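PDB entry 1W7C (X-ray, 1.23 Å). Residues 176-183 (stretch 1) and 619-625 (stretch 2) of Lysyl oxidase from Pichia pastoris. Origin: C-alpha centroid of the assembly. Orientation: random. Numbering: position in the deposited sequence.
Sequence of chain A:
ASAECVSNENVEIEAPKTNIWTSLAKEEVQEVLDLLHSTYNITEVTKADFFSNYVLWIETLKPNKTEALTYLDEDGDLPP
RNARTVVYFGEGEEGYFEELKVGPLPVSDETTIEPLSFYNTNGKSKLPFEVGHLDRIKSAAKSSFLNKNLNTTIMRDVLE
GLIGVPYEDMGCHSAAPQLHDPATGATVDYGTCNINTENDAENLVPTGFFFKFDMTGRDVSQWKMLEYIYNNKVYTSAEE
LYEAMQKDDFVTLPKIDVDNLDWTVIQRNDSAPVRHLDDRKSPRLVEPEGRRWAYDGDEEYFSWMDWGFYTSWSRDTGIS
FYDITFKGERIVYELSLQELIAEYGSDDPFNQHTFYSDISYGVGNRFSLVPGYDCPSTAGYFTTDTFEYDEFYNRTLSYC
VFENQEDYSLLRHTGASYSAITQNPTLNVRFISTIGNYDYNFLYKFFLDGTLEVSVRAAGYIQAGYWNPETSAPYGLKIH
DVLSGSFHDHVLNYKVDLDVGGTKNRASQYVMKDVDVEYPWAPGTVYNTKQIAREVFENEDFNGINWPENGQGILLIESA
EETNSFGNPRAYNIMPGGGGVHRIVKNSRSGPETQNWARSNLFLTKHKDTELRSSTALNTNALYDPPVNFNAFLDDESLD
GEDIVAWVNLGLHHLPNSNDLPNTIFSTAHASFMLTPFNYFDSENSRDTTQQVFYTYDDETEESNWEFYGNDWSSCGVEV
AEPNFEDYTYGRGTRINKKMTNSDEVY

Stretch 1 176-183: APQLHDPA
Stretch 2 (619-625) NTNALYD

Segments far apart in sequence often meet through one direct polar bond, a few waters and interlocking apolar bumps, as two stretches of Pichia pastoris lysyl oxidase illustrate. Both run in the same general direction, with CA atoms pairing at 5.5 Å for Pro 177 and Asn 621, 7.2 Å for His 180 and Leu 623, and 7.9 Å for Pro 182 and Tyr 624. Stretch 1 is extended from Ala 176 to Asp 181, with a cis peptide before Pro 177 and strand conformation at Leu 179 and His 180, then bends at Pro 182 and Ala 183, where Ala 183 N donates to Asp 181 OD1 at 2.9 Å. Stretch 2 opens with a type I turn, closed by Ala 622 N to Asn 619 O at 3.0 Å.

Where the chains lie closest, Asn 621 (chi1 m, chi2 -51°) accepts a hydrogen bond at OD1 from Gln 178 N, 3.1 Å; Pro 177 CB rests 3.4 Å from the same OD1. Farther along, water fills the wider gap: water 1 joins His 180 N (2.9 Å) to Asn 621 O (2.6 Å), and water 2 links His 180 O (3.0 Å) to Leu 623 N (3.1 Å).

Leu 623 (m, t), its CA-to-CB bond toward stretch 1, fills a hollow lined by Pro 177, Leu 179 and the backbone: CD1 lies 3.9 Å from both Gln 178 O and His 180 O. Apolar van der Waals contacts complete the fit, CD2 4.1 Å from Pro 177 CG and CD1 4.0 Å from Leu 179 CD2; Leu 179 (m, t) points its CA-to-CB bond away, but the end of its side chain comes nearer. Finally, Tyr 624 (m, chi2 93°) brings CD1 within 3.6 Å of Pro 182 CD, its ring edge facing His 180 O.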

# COMPACT_ATOMS: atom_id res chain seq x y z
N ALA A 176 -24.98 2.35 -20.61
CA ALA A 176 -25.33 1.18 -19.80
C ALA A 176 -25.34 1.58 -18.34
O ALA A 176 -24.38 2.21 -17.86
CB ALA A 176 -24.33 0.07 -20.03
N PRO A 177 -26.35 1.16 -17.58
CA PRO A 177 -27.43 0.27 -18.04
C PRO A 177 -28.55 1.00 -18.79
O PRO A 177 -28.64 2.23 -18.83
CB PRO A 177 -27.99 -0.26 -16.72
CG PRO A 177 -27.82 0.91 -15.78
CD PRO A 177 -26.45 1.45 -16.14
N GLN A 178 -29.40 0.19 -19.40
CA GLN A 178 -30.71 0.66 -19.87
C GLN A 178 -31.57 1.07 -18.68
O GLN A 178 -31.25 0.71 -17.53
CB GLN A 178 -31.38 -0.46 -20.70
CG GLN A 178 -30.57 -0.87 -21.94
CD GLN A 178 -31.11 -2.06 -22.65
OE1 GLN A 178 -30.59 -2.42 -23.70
NE2 GLN A 178 -32.15 -2.69 -22.09
N LEU A 179 -32.63 1.83 -18.96
CA LEU A 179 -33.50 2.39 -17.93
C LEU A 179 -34.95 1.91 -18.12
O LEU A 179 -35.76 2.53 -18.82
CB LEU A 179 -33.42 3.92 -17.97
CG LEU A 179 -32.04 4.47 -17.57
CD1 LEU A 179 -31.92 5.93 -18.01
CD2 LEU A 179 -31.79 4.36 -16.07
N HIS A 180 -35.27 0.80 -17.46
CA HIS A 180 -36.61 0.26 -17.45
C HIS A 180 -37.35 0.75 -16.23
O HIS A 180 -36.85 0.72 -15.10
CB HIS A 180 -36.59 -1.28 -17.47
CG HIS A 180 -37.95 -1.89 -17.34
ND1 HIS A 180 -38.89 -1.80 -18.35
CD2 HIS A 180 -38.56 -2.52 -16.31
CE1 HIS A 180 -40.02 -2.39 -17.96
NE2 HIS A 180 -39.85 -2.83 -16.72
N ASP A 181 -38.56 1.21 -16.47
CA ASP A 181 -39.39 1.80 -15.41
C ASP A 181 -40.53 0.81 -15.12
O ASP A 181 -41.45 0.71 -15.93
CB ASP A 181 -39.95 3.15 -15.85
CG ASP A 181 -40.72 3.83 -14.78
OD1 ASP A 181 -41.12 3.19 -13.78
OD2 ASP A 181 -41.04 5.02 -14.89
N PRO A 182 -40.48 0.08 -14.01
CA PRO A 182 -41.55 -0.89 -13.74
C PRO A 182 -42.93 -0.26 -13.57
O PRO A 182 -43.94 -0.95 -13.73
CB PRO A 182 -41.11 -1.58 -12.43
CG PRO A 182 -39.70 -1.19 -12.20
CD PRO A 182 -39.43 0.04 -12.98
N ALA A 183 -42.99 1.01 -13.22
CA ALA A 183 -44.27 1.64 -13.03
C ALA A 183 -45.03 1.87 -14.32
O ALA A 183 -46.26 1.79 -14.33
CB ALA A 183 -44.13 2.94 -12.23
N ASN A 619 -27.84 -8.86 -13.36
CA ASN A 619 -28.30 -7.79 -12.49
C ASN A 619 -28.49 -6.43 -13.15
O ASN A 619 -29.42 -5.70 -12.83
CB ASN A 619 -27.35 -7.58 -11.29
CG ASN A 619 -27.81 -8.29 -10.05
OD1 ASN A 619 -28.29 -9.44 -10.14
ND2 ASN A 619 -27.57 -7.70 -8.88
N THR A 620 -27.58 -6.05 -14.06
CA THR A 620 -27.38 -4.63 -14.35
C THR A 620 -28.60 -3.87 -14.86
O THR A 620 -28.83 -2.73 -14.44
CB THR A 620 -26.17 -4.43 -15.27
OG1 THR A 620 -25.79 -3.05 -15.34
CG2 THR A 620 -26.41 -4.85 -16.71
N ASN A 621 -29.40 -4.49 -15.74
CA ASN A 621 -30.62 -3.83 -16.27
C ASN A 621 -31.87 -4.03 -15.43
O ASN A 621 -32.90 -3.40 -15.70
CB ASN A 621 -30.86 -4.26 -17.71
CG ASN A 621 -29.70 -3.94 -18.62
OD1 ASN A 621 -29.21 -2.80 -18.64
ND2 ASN A 621 -29.23 -4.94 -19.35
N ALA A 622 -31.80 -4.90 -14.44
CA ALA A 622 -32.95 -5.20 -13.59
C ALA A 622 -32.89 -4.29 -12.37
O ALA A 622 -32.48 -4.68 -11.27
CB ALA A 622 -32.95 -6.68 -13.21
N LEU A 623 -33.27 -3.03 -12.58
CA LEU A 623 -32.88 -1.96 -11.67
C LEU A 623 -33.51 -2.07 -10.29
O LEU A 623 -32.88 -1.70 -9.30
CB LEU A 623 -33.24 -0.60 -12.28
CG LEU A 623 -32.58 -0.22 -13.61
CD1 LEU A 623 -33.10 1.13 -14.11
CD2 LEU A 623 -31.03 -0.24 -13.52
N TYR A 624 -34.75 -2.56 -10.22
CA TYR A 624 -35.52 -2.60 -8.99
C TYR A 624 -35.70 -4.02 -8.42
O TYR A 624 -35.84 -4.20 -7.21
CB TYR A 624 -36.88 -1.88 -9.17
CG TYR A 624 -36.65 -0.42 -9.45
CD1 TYR A 624 -36.59 0.05 -10.77
CD2 TYR A 624 -36.40 0.47 -8.43
CE1 TYR A 624 -36.30 1.37 -11.05
CE2 TYR A 624 -36.13 1.82 -8.70
CZ TYR A 624 -36.08 2.26 -10.01
OH TYR A 624 -35.77 3.58 -10.29
N ASP A 625 -35.70 -5.02 -9.31
CA ASP A 625 -35.89 -6.42 -8.95
C ASP A 625 -34.80 -7.33 -9.53
O ASP A 625 -35.09 -8.27 -10.26
CB ASP A 625 -37.29 -6.90 -9.41
CG ASP A 625 -37.63 -8.27 -8.90
OD1 ASP A 625 -38.47 -8.95 -9.54
OD2 ASP A 625 -37.13 -8.73 -7.87
O HOH W 1 -33.18 -1.16 -17.08
O HOH W 2 -35.64 -1.83 -14.21